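Local coordinates for uncharacterized protein (PDB 3LM3) that is of unknown function but is probably a carbohydrate-active enzyme, a glycoside hydrolase or deacetylase, at residues 335-347 / 355-367. Numbering follows the deposited sequence. Where two conformers were deposited one is given.
Sequences SNDDWNYRFVERG and NNLEIKWFMNKEF
From Y341-M363 through F343-W361 to E345-I359, paired backbone N-H...O bonds tie strands 341-346 and 357-363 into an antiparallel beta hairpin, their axes 4.7 Å apart. This is a worked example of how a hairpin sorts its side chains: alternate residues go to opposite faces, here one mainly apolar and one richer in charge. Strand 341-346 forms one border of a four-stranded antiparallel sheet, and strand 367-374 flanks the other side of 357-363.

The apolar face, carrying Y341, F343, E345, I359, W361 and M363, packs partly on helix 255-277. There the selenium of M363 lies at the rim of the F343 ring, SE to CE2 4.1 Å, a Met-aromatic contact made edge-on, while its methyl CE lies over the rim of one face of the W361 ring. OE2 of E345 is hydrogen-bonded to H264, and its CB rests 3.8 Å from CG2 of I359. Just ahead of Y341 in the chain, the edge of W339 abuts the M363 carbonyl, CZ3 to O 3.4 Å; with CG set between backbone N and carbonyl carbon (chi1 56°), the indole turns its NE1 to N336 OD1.

At the end of the other face nearest the connecting loop, R346 grips E358 side-on, NE and NH2 both reaching OE1 from one face of the carboxylate, while OE2 is bound by R373. A leucine in place of R346 would probably leave OE1 without its cationic mate and the carboxylate less firmly fixed in rotation. At the far end, K365 runs alongside N336, and a bend at chi3 (86°) brings its ammonium to D337. That salt bridge closes on the syn side of the carboxylate, NZ to OD1 2.8 Å.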
ATOM      1  N   SER A 335       5.867  -5.537  18.902  1.00  9.72           N
ATOM      2  CA  SER A 335       7.100  -4.780  18.592  1.00  9.33           C
ATOM      3  C   SER A 335       7.621  -5.308  17.284  1.00 10.86           C
ATOM      4  O   SER A 335       7.127  -6.313  16.761  1.00  9.26           O
ATOM      5  CB  SER A 335       8.163  -4.937  19.669  1.00 11.16           C
ATOM      6  OG  SER A 335       8.869  -6.134  19.489  1.00 12.72           O
ATOM      7  N   ASN A 336       8.647  -4.669  16.752  1.00  8.99           N
ATOM      8  CA  ASN A 336       9.223  -5.149  15.524  1.00  8.29           C
ATOM      9  C   ASN A 336      10.160  -6.322  15.698  1.00  8.72           C
ATOM     10  O   ASN A 336      10.671  -6.842  14.723  1.00 10.01           O
ATOM     11  CB  ASN A 336       9.902  -4.003  14.778  1.00  7.57           C
ATOM     12  CG  ASN A 336       8.910  -2.924  14.355  1.00  8.39           C
ATOM     13  OD1 ASN A 336       7.780  -3.226  13.930  1.00  9.04           O
ATOM     14  ND2 ASN A 336       9.318  -1.663  14.445  1.00  7.59           N
ATOM     15  N   ASP A 337      10.324  -6.793  16.930  1.00  8.79           N
ATOM     16  CA  ASP A 337      11.027  -8.050  17.146  1.00  9.76           C
ATOM     17  C   ASP A 337      10.146  -9.254  16.837  1.00 11.64           C
ATOM     18  O   ASP A 337      10.645 -10.378  16.764  1.00 14.53           O
ATOM     19  CB  ASP A 337      11.479  -8.177  18.599  1.00 12.38           C
ATOM     20  CG  ASP A 337      12.513  -7.148  18.994  1.00 18.98           C
ATOM     21  OD1 ASP A 337      13.368  -6.797  18.160  1.00 19.62           O
ATOM     22  OD2 ASP A 337      12.484  -6.758  20.186  1.00 23.95           O
ATOM     23  N   ASP A 338       8.845  -9.032  16.693  1.00 10.70           N
ATOM     24  CA  ASP A 338       7.867 -10.109  16.622  1.00 11.30           C
ATOM     25  C   ASP A 338       7.612 -10.620  15.201  1.00 10.86           C
ATOM     26  O   ASP A 338       6.934 -11.638  15.045  1.00 10.59           O
ATOM     27  CB  ASP A 338       6.524  -9.660  17.221  1.00 10.41           C
ATOM     28  CG  ASP A 338       6.577  -9.457  18.715  1.00 12.98           C
ATOM     29  OD1 ASP A 338       7.562  -9.887  19.367  1.00 14.35           O
ATOM     30  OD2 ASP A 338       5.590  -8.887  19.253  1.00 14.50           O
ATOM     31  N   TRP A 339       8.130  -9.926  14.185  1.00  9.00           N
ATOM     32  CA  TRP A 339       7.902 -10.314  12.799  1.00  7.81           C
ATOM     33  C   TRP A 339       9.197 -10.452  12.019  1.00  9.09           C
ATOM     34  O   TRP A 339      10.225  -9.903  12.374  1.00  9.93           O
ATOM     35  CB  TRP A 339       6.973  -9.334  12.072  1.00  8.73           C
ATOM     36  CG  TRP A 339       7.416  -7.901  12.095  1.00  7.22           C
ATOM     37  CD1 TRP A 339       7.016  -6.942  12.980  1.00  7.43           C
ATOM     38  CD2 TRP A 339       8.314  -7.247  11.178  1.00  6.91           C
ATOM     39  NE1 TRP A 339       7.590  -5.749  12.676  1.00  7.92           N
ATOM     40  CE2 TRP A 339       8.411  -5.906  11.588  1.00  7.77           C
ATOM     41  CE3 TRP A 339       9.032  -7.656  10.060  1.00  9.00           C
ATOM     42  CZ2 TRP A 339       9.216  -4.987  10.934  1.00  8.13           C
ATOM     43  CZ3 TRP A 339       9.827  -6.728   9.402  1.00  7.78           C
ATOM     44  CH2 TRP A 339       9.927  -5.418   9.859  1.00  7.20           C
ATOM     45  N   ASN A 340       9.123 -11.246  10.959  1.00  9.25           N
ATOM     46  CA  ASN A 340      10.247 -11.513  10.093  1.00  9.95           C
ATOM     47  C   ASN A 340       9.609 -12.054   8.823  1.00 10.27           C
ATOM     48  O   ASN A 340       9.068 -13.148   8.836  1.00 12.68           O
ATOM     49  CB  ASN A 340      11.202 -12.520  10.756  1.00 10.06           C
ATOM     50  CG  ASN A 340      12.468 -12.745   9.979  1.00 13.23           C
ATOM     51  OD1 ASN A 340      12.506 -12.614   8.778  1.00 14.27           O
ATOM     52  ND2 ASN A 340      13.542 -13.088  10.702  1.00 21.43           N
ATOM     53  N   TYR A 341       9.579 -11.250   7.761  1.00  7.23           N
ATOM     54  CA  TYR A 341       8.834 -11.593   6.556  1.00  7.13           C
ATOM     55  C   TYR A 341       9.731 -12.096   5.432  1.00  8.34           C
ATOM     56  O   TYR A 341      10.851 -11.597   5.230  1.00  9.30           O
ATOM     57  CB  TYR A 341       8.062 -10.404   6.034  1.00  7.95           C
ATOM     58  CG  TYR A 341       7.176  -9.717   7.037  1.00  7.82           C
ATOM     59  CD1 TYR A 341       6.169 -10.403   7.722  1.00  6.84           C
ATOM     60  CD2 TYR A 341       7.306  -8.355   7.278  1.00  7.63           C
ATOM     61  CE1 TYR A 341       5.323  -9.756   8.615  1.00  7.13           C
ATOM     62  CE2 TYR A 341       6.470  -7.688   8.169  1.00  7.42           C
ATOM     63  CZ  TYR A 341       5.489  -8.401   8.841  1.00  8.32           C
ATOM     64  OH  TYR A 341       4.619  -7.742   9.697  1.00  6.88           O
ATOM     65  N   ARG A 342       9.236 -13.105   4.740  1.00  7.85           N
ATOM     66  CA  ARG A 342       9.906 -13.685   3.584  1.00  8.33           C
ATOM     67  C   ARG A 342       8.896 -13.868   2.464  1.00  7.81           C
ATOM     68  O   ARG A 342       7.735 -14.219   2.722  1.00  8.33           O
ATOM     69  CB  ARG A 342      10.499 -15.045   3.931  1.00  9.03           C
ATOM     70  CG  ARG A 342      11.636 -14.955   4.922  1.00 10.48           C
ATOM     71  CD  ARG A 342      12.084 -16.321   5.394  1.00 12.63           C
ATOM     72  NE  ARG A 342      10.988 -16.958   6.097  1.00 12.58           N
ATOM     73  CZ  ARG A 342      10.834 -18.259   6.317  1.00 21.06           C
ATOM     74  NH1 ARG A 342      11.741 -19.144   5.891  1.00 20.87           N
ATOM     75  NH2 ARG A 342       9.759 -18.678   6.991  1.00 16.83           N
ATOM     76  N   PHE A 343       9.359 -13.621   1.236  1.00  8.32           N
ATOM     77  CA  PHE A 343       8.604 -13.890   0.027  1.00  8.07           C
ATOM     78  C   PHE A 343       9.484 -14.518  -1.022  1.00  7.46           C
ATOM     79  O   PHE A 343      10.674 -14.213  -1.082  1.00  7.60           O
ATOM     80  CB  PHE A 343       7.992 -12.602  -0.544  1.00  7.33           C
ATOM     81  CG  PHE A 343       7.105 -11.896   0.423  1.00  8.11           C
ATOM     82  CD1 PHE A 343       5.799 -12.309   0.613  1.00  7.29           C
ATOM     83  CD2 PHE A 343       7.576 -10.833   1.171  1.00  9.57           C
ATOM     84  CE1 PHE A 343       5.000 -11.698   1.569  1.00  7.08           C
ATOM     85  CE2 PHE A 343       6.747 -10.203   2.127  1.00  8.19           C
ATOM     86  CZ  PHE A 343       5.461 -10.636   2.304  1.00  7.59           C
ATOM     87  N   VAL A 344       8.881 -15.366  -1.842  1.00  7.53           N
ATOM     88  CA  VAL A 344       9.533 -15.950  -3.020  0.50  7.48           C
ATOM     89  C   VAL A 344       8.575 -15.819  -4.195  1.00  9.11           C
ATOM     90  O   VAL A 344       7.378 -16.118  -4.052  1.00  9.70           O
ATOM     91  CB  VAL A 344       9.883 -17.430  -2.805  0.50  8.49           C
ATOM     92  CG1 VAL A 344      10.422 -18.054  -4.103  0.50  8.84           C
ATOM     93  CG2 VAL A 344      10.866 -17.591  -1.651  0.50  5.83           C
ATOM     94  N   GLU A 345       9.069 -15.357  -5.336  1.00  8.40           N
ATOM     95  CA  GLU A 345       8.232 -15.218  -6.529  1.00  7.44           C
ATOM     96  C   GLU A 345       9.019 -15.519  -7.772  1.00  7.42           C
ATOM     97  O   GLU A 345      10.138 -15.067  -7.903  1.00  7.44           O
ATOM     98  CB  GLU A 345       7.709 -13.794  -6.638  1.00  7.93           C
ATOM     99  CG  GLU A 345       6.797 -13.590  -7.852  1.00  7.35           C
ATOM    100  CD  GLU A 345       6.735 -12.194  -8.375  1.00  8.57           C
ATOM    101  OE1 GLU A 345       7.235 -11.264  -7.713  1.00  9.26           O
ATOM    102  OE2 GLU A 345       6.109 -12.000  -9.467  1.00  8.03           O
ATOM    103  N   ARG A 346       8.415 -16.268  -8.683  1.00  7.18           N
ATOM    104  CA  ARG A 346       8.878 -16.328 -10.071  1.00  8.23           C
ATOM    105  C   ARG A 346       7.936 -15.531 -10.951  1.00  7.50           C
ATOM    106  O   ARG A 346       6.760 -15.340 -10.625  1.00  8.37           O
ATOM    107  CB  ARG A 346       9.009 -17.754 -10.582  1.00  8.34           C
ATOM    108  CG  ARG A 346      10.148 -18.477  -9.968  1.00 11.03           C
ATOM    109  CD  ARG A 346      10.224 -19.910 -10.448  1.00 12.49           C
ATOM    110  NE  ARG A 346      11.441 -20.527  -9.947  1.00 11.47           N
ATOM    111  CZ  ARG A 346      11.935 -21.684 -10.394  1.00 14.64           C
ATOM    112  NH1 ARG A 346      11.307 -22.366 -11.337  1.00 14.29           N
ATOM    113  NH2 ARG A 346      13.065 -22.144  -9.874  1.00 16.57           N
ATOM    114  N   GLY A 347       8.428 -15.025 -12.077  1.00  8.21           N
ATOM    115  CA  GLY A 347       7.575 -14.201 -12.931  1.00  7.52           C
ATOM    116  C   GLY A 347       6.371 -14.972 -13.434  1.00  6.88           C
ATOM    117  O   GLY A 347       6.442 -16.193 -13.640  1.00  8.62           O
ATOM    118  N   ASN A 355       9.467 -14.423 -16.799  1.00  5.99           N
ATOM    119  CA  ASN A 355       9.393 -15.790 -16.312  1.00  6.22           C
ATOM    120  C   ASN A 355      10.713 -16.381 -15.843  1.00  6.09           C
ATOM    121  O   ASN A 355      10.692 -17.283 -15.032  1.00  8.08           O
ATOM    122  CB  ASN A 355       8.715 -16.726 -17.344  1.00  6.88           C
ATOM    123  CG  ASN A 355       9.421 -16.814 -18.688  1.00  6.43           C
ATOM    124  OD1 ASN A 355      10.517 -16.273 -18.903  1.00  6.72           O
ATOM    125  ND2 ASN A 355       8.802 -17.577 -19.611  1.00  6.33           N
ATOM    126  N   ASN A 356      11.824 -15.862 -16.351  1.00  7.69           N
ATOM    127  CA  ASN A 356      13.122 -16.408 -16.062  1.00  6.82           C
ATOM    128  C   ASN A 356      13.673 -15.939 -14.726  1.00  6.51           C
ATOM    129  O   ASN A 356      14.730 -16.418 -14.314  1.00  7.06           O
ATOM    130  CB  ASN A 356      14.117 -16.014 -17.154  1.00  6.05           C
ATOM    131  CG  ASN A 356      14.422 -14.533 -17.150  1.00  9.93           C
ATOM    132  OD1 ASN A 356      13.546 -13.718 -17.397  1.00 12.09           O
ATOM    133  ND2 ASN A 356      15.696 -14.183 -16.898  1.00 13.00           N
ATOM    134  N   LEU A 357      12.954 -15.032 -14.062  1.00  6.87           N
ATOM    135  CA  LEU A 357      13.435 -14.454 -12.806  1.00  6.91           C
ATOM    136  C   LEU A 357      12.785 -15.070 -11.581  1.00  7.23           C
ATOM    137  O   LEU A 357      11.571 -15.308 -11.552  1.00  7.72           O
ATOM    138  CB  LEU A 357      13.210 -12.937 -12.827  1.00  7.00           C
ATOM    139  CG  LEU A 357      13.955 -12.149 -13.901  1.00  8.23           C
ATOM    140  CD1 LEU A 357      13.538 -10.675 -13.871  1.00  9.60           C
ATOM    141  CD2 LEU A 357      15.486 -12.285 -13.759  1.00 10.45           C
ATOM    142  N   GLU A 358      13.605 -15.318 -10.552  1.00  7.13           N
ATOM    143  CA  GLU A 358      13.150 -15.712  -9.240  1.00  7.15           C
ATOM    144  C   GLU A 358      13.657 -14.666  -8.265  1.00  7.50           C
ATOM    145  O   GLU A 358      14.890 -14.392  -8.195  1.00  7.95           O
ATOM    146  CB  GLU A 358      13.682 -17.076  -8.837  1.00  7.03           C
ATOM    147  CG  GLU A 358      13.213 -17.496  -7.463  1.00 10.08           C
ATOM    148  CD  GLU A 358      13.605 -18.924  -7.159  1.00 17.98           C
ATOM    149  OE1 GLU A 358      12.901 -19.853  -7.601  1.00 16.96           O
ATOM    150  OE2 GLU A 358      14.642 -19.113  -6.510  1.00 14.84           O
ATOM    151  N   ILE A 359      12.730 -14.041  -7.527  1.00  6.47           N
ATOM    152  CA  ILE A 359      13.091 -13.035  -6.529  1.00  7.40           C
ATOM    153  C   ILE A 359      12.767 -13.553  -5.145  1.00  7.18           C
ATOM    154  O   ILE A 359      11.728 -14.199  -4.951  1.00  8.04           O
ATOM    155  CB  ILE A 359      12.422 -11.656  -6.801  1.00  6.79           C
ATOM    156  CG1 ILE A 359      13.017 -10.576  -5.887  1.00  8.26           C
ATOM    157  CG2 ILE A 359      10.872 -11.701  -6.643  1.00  8.05           C
ATOM    158  CD1 ILE A 359      12.677  -9.174  -6.387  1.00 10.26           C
ATOM    159  N   LYS A 360      13.654 -13.292  -4.189  1.00  7.24           N
ATOM    160  CA  LYS A 360      13.413 -13.597  -2.805  1.00  7.04           C
ATOM    161  C   LYS A 360      13.582 -12.309  -2.010  1.00  7.22           C
ATOM    162  O   LYS A 360      14.627 -11.653  -2.093  1.00  8.71           O
ATOM    163  CB  LYS A 360      14.392 -14.642  -2.285  1.00  8.27           C
ATOM    164  CG  LYS A 360      14.218 -15.997  -2.929  1.00 11.97           C
ATOM    165  CD  LYS A 360      15.130 -17.053  -2.341  1.00 14.97           C
ATOM    166  CE  LYS A 360      14.784 -18.402  -2.944  1.00 19.81           C
ATOM    167  NZ  LYS A 360      15.689 -19.525  -2.487  1.00 23.05           N
ATOM    168  N   TRP A 361      12.584 -11.973  -1.194  1.00  6.43           N
ATOM    169  CA  TRP A 361      12.663 -10.836  -0.262  1.00  7.19           C
ATOM    170  C   TRP A 361      12.718 -11.339   1.170  1.00  7.16           C
ATOM    171  O   TRP A 361      12.073 -12.338   1.505  1.00  7.95           O
ATOM    172  CB  TRP A 361      11.423  -9.940  -0.387  1.00  7.01           C
ATOM    173  CG  TRP A 361      11.538  -8.834  -1.382  1.00  7.10           C
ATOM    174  CD1 TRP A 361      10.955  -8.767  -2.619  1.00  7.87           C
ATOM    175  CD2 TRP A 361      12.318  -7.644  -1.240  1.00  6.19           C
ATOM    176  NE1 TRP A 361      11.297  -7.580  -3.242  1.00  7.68           N
ATOM    177  CE2 TRP A 361      12.131  -6.876  -2.409  1.00  6.56           C
ATOM    178  CE3 TRP A 361      13.158  -7.139  -0.233  1.00  7.68           C
ATOM    179  CZ2 TRP A 361      12.764  -5.658  -2.599  1.00  6.63           C
ATOM    180  CZ3 TRP A 361      13.789  -5.921  -0.439  1.00  7.17           C
ATOM    181  CH2 TRP A 361      13.579  -5.192  -1.599  1.00  6.96           C
ATOM    182  N   PHE A 362      13.505 -10.642   1.986  1.00  6.79           N
ATOM    183  CA  PHE A 362      13.648 -10.856   3.421  1.00  7.56           C
ATOM    184  C   PHE A 362      13.485  -9.498   4.080  1.00  6.68           C
ATOM    185  O   PHE A 362      14.148  -8.535   3.675  1.00  8.08           O
ATOM    186  CB  PHE A 362      15.042 -11.419   3.737  1.00  7.99           C
ATOM    187  CG  PHE A 362      15.359 -12.687   3.002  1.00  7.88           C
ATOM    188  CD1 PHE A 362      15.809 -12.645   1.692  1.00  8.41           C
ATOM    189  CD2 PHE A 362      15.169 -13.940   3.612  1.00  9.29           C
ATOM    190  CE1 PHE A 362      16.108 -13.796   0.999  1.00  9.61           C
ATOM    191  CE2 PHE A 362      15.468 -15.113   2.907  1.00 10.98           C
ATOM    192  CZ  PHE A 362      15.920 -15.027   1.606  1.00 10.90           C
HETATM  193  N   MSE A 363      12.615  -9.403   5.067  1.00  7.31           N
HETATM  194  CA  MSE A 363      12.361  -8.137   5.740  1.00  7.34           C
HETATM  195  C   MSE A 363      12.254  -8.365   7.240  1.00  6.61           C
HETATM  196  O   MSE A 363      11.468  -9.204   7.703  1.00  7.48           O
HETATM  197  CB  MSE A 363      11.046  -7.520   5.244  1.00  8.56           C
HETATM  198  CG  MSE A 363      11.041  -7.171   3.782  1.00  7.58           C
HETATM  199 SE   MSE A 363       9.261  -7.142   3.034  0.75 10.28          SE
HETATM  200  CE  MSE A 363       9.684  -6.524   1.213  1.00 10.34           C
ATOM    201  N   ASN A 364      13.068  -7.635   7.983  1.00  6.96           N
ATOM    202  CA  ASN A 364      13.038  -7.733   9.442  1.00  6.99           C
ATOM    203  C   ASN A 364      13.288  -6.333  10.041  1.00  7.01           C
ATOM    204  O   ASN A 364      13.425  -5.354   9.313  1.00  7.62           O
ATOM    205  CB  ASN A 364      14.042  -8.786   9.923  1.00  7.88           C
ATOM    206  CG  ASN A 364      15.456  -8.439   9.538  1.00  7.10           C
ATOM    207  OD1 ASN A 364      16.020  -7.456  10.003  1.00  8.90           O
ATOM    208  ND2 ASN A 364      16.023  -9.229   8.613  1.00  8.63           N
ATOM    209  N   LYS A 365      13.318  -6.233  11.365  1.00  8.07           N
ATOM    210  CA  LYS A 365      13.469  -4.934  12.021  1.00  8.42           C
ATOM    211  C   LYS A 365      14.734  -4.197  11.586  1.00  6.97           C
ATOM    212  O   LYS A 365      14.776  -2.987  11.548  1.00  8.19           O
ATOM    213  CB  LYS A 365      13.485  -5.124  13.542  1.00 10.83           C
ATOM    214  CG  LYS A 365      13.660  -3.848  14.339  1.00 11.33           C
ATOM    215  CD  LYS A 365      13.661  -4.098  15.830  1.00 11.63           C
ATOM    216  CE  LYS A 365      15.019  -4.455  16.330  1.00 11.74           C
ATOM    217  NZ  LYS A 365      15.086  -4.641  17.841  1.00 14.04           N
ATOM    218  N   GLU A 366      15.793  -4.957  11.308  1.00  8.08           N
ATOM    219  CA  GLU A 366      17.103  -4.365  11.090  1.00  8.75           C
ATOM    220  C   GLU A 366      17.508  -4.156   9.635  1.00  9.57           C
ATOM    221  O   GLU A 366      18.393  -3.356   9.389  1.00  9.12           O
ATOM    222  CB  GLU A 366      18.162  -5.122  11.867  1.00 10.88           C
ATOM    223  CG  GLU A 366      18.053  -4.851  13.371  1.00 12.21           C
ATOM    224  CD  GLU A 366      19.181  -5.491  14.173  1.00 18.20           C
ATOM    225  OE1 GLU A 366      19.209  -6.730  14.276  1.00 17.98           O
ATOM    226  OE2 GLU A 366      20.021  -4.729  14.680  1.00 26.57           O
ATOM    227  N   PHE A 367      16.880  -4.863   8.694  1.00  7.65           N
ATOM    228  CA  PHE A 367      17.151  -4.644   7.275  1.00  8.09           C
ATOM    229  C   PHE A 367      16.097  -5.312   6.398  1.00  6.64           C
ATOM    230  O   PHE A 367      15.345  -6.185   6.849  1.00  8.61           O
ATOM    231  CB  PHE A 367      18.538  -5.156   6.872  1.00  7.40           C
ATOM    232  CG  PHE A 367      18.725  -6.652   7.011  1.00  7.28           C
ATOM    233  CD1 PHE A 367      19.194  -7.206   8.195  1.00  9.30           C
ATOM    234  CD2 PHE A 367      18.460  -7.508   5.949  1.00  8.98           C
ATOM    235  CE1 PHE A 367      19.397  -8.589   8.311  1.00  9.93           C
ATOM    236  CE2 PHE A 367      18.639  -8.891   6.067  1.00  8.39           C
ATOM    237  CZ  PHE A 367      19.109  -9.426   7.261  1.00  9.01           C
TER
HETATM  238  O   HOH W   1      12.321  -8.432  13.158  1.00 10.87           O
HETATM  239  O   HOH W   2      12.159  -3.845  19.517  1.00 29.04           O
HETATM  240  O   HOH W   3       8.260 -18.270 -14.092  1.00  9.97           O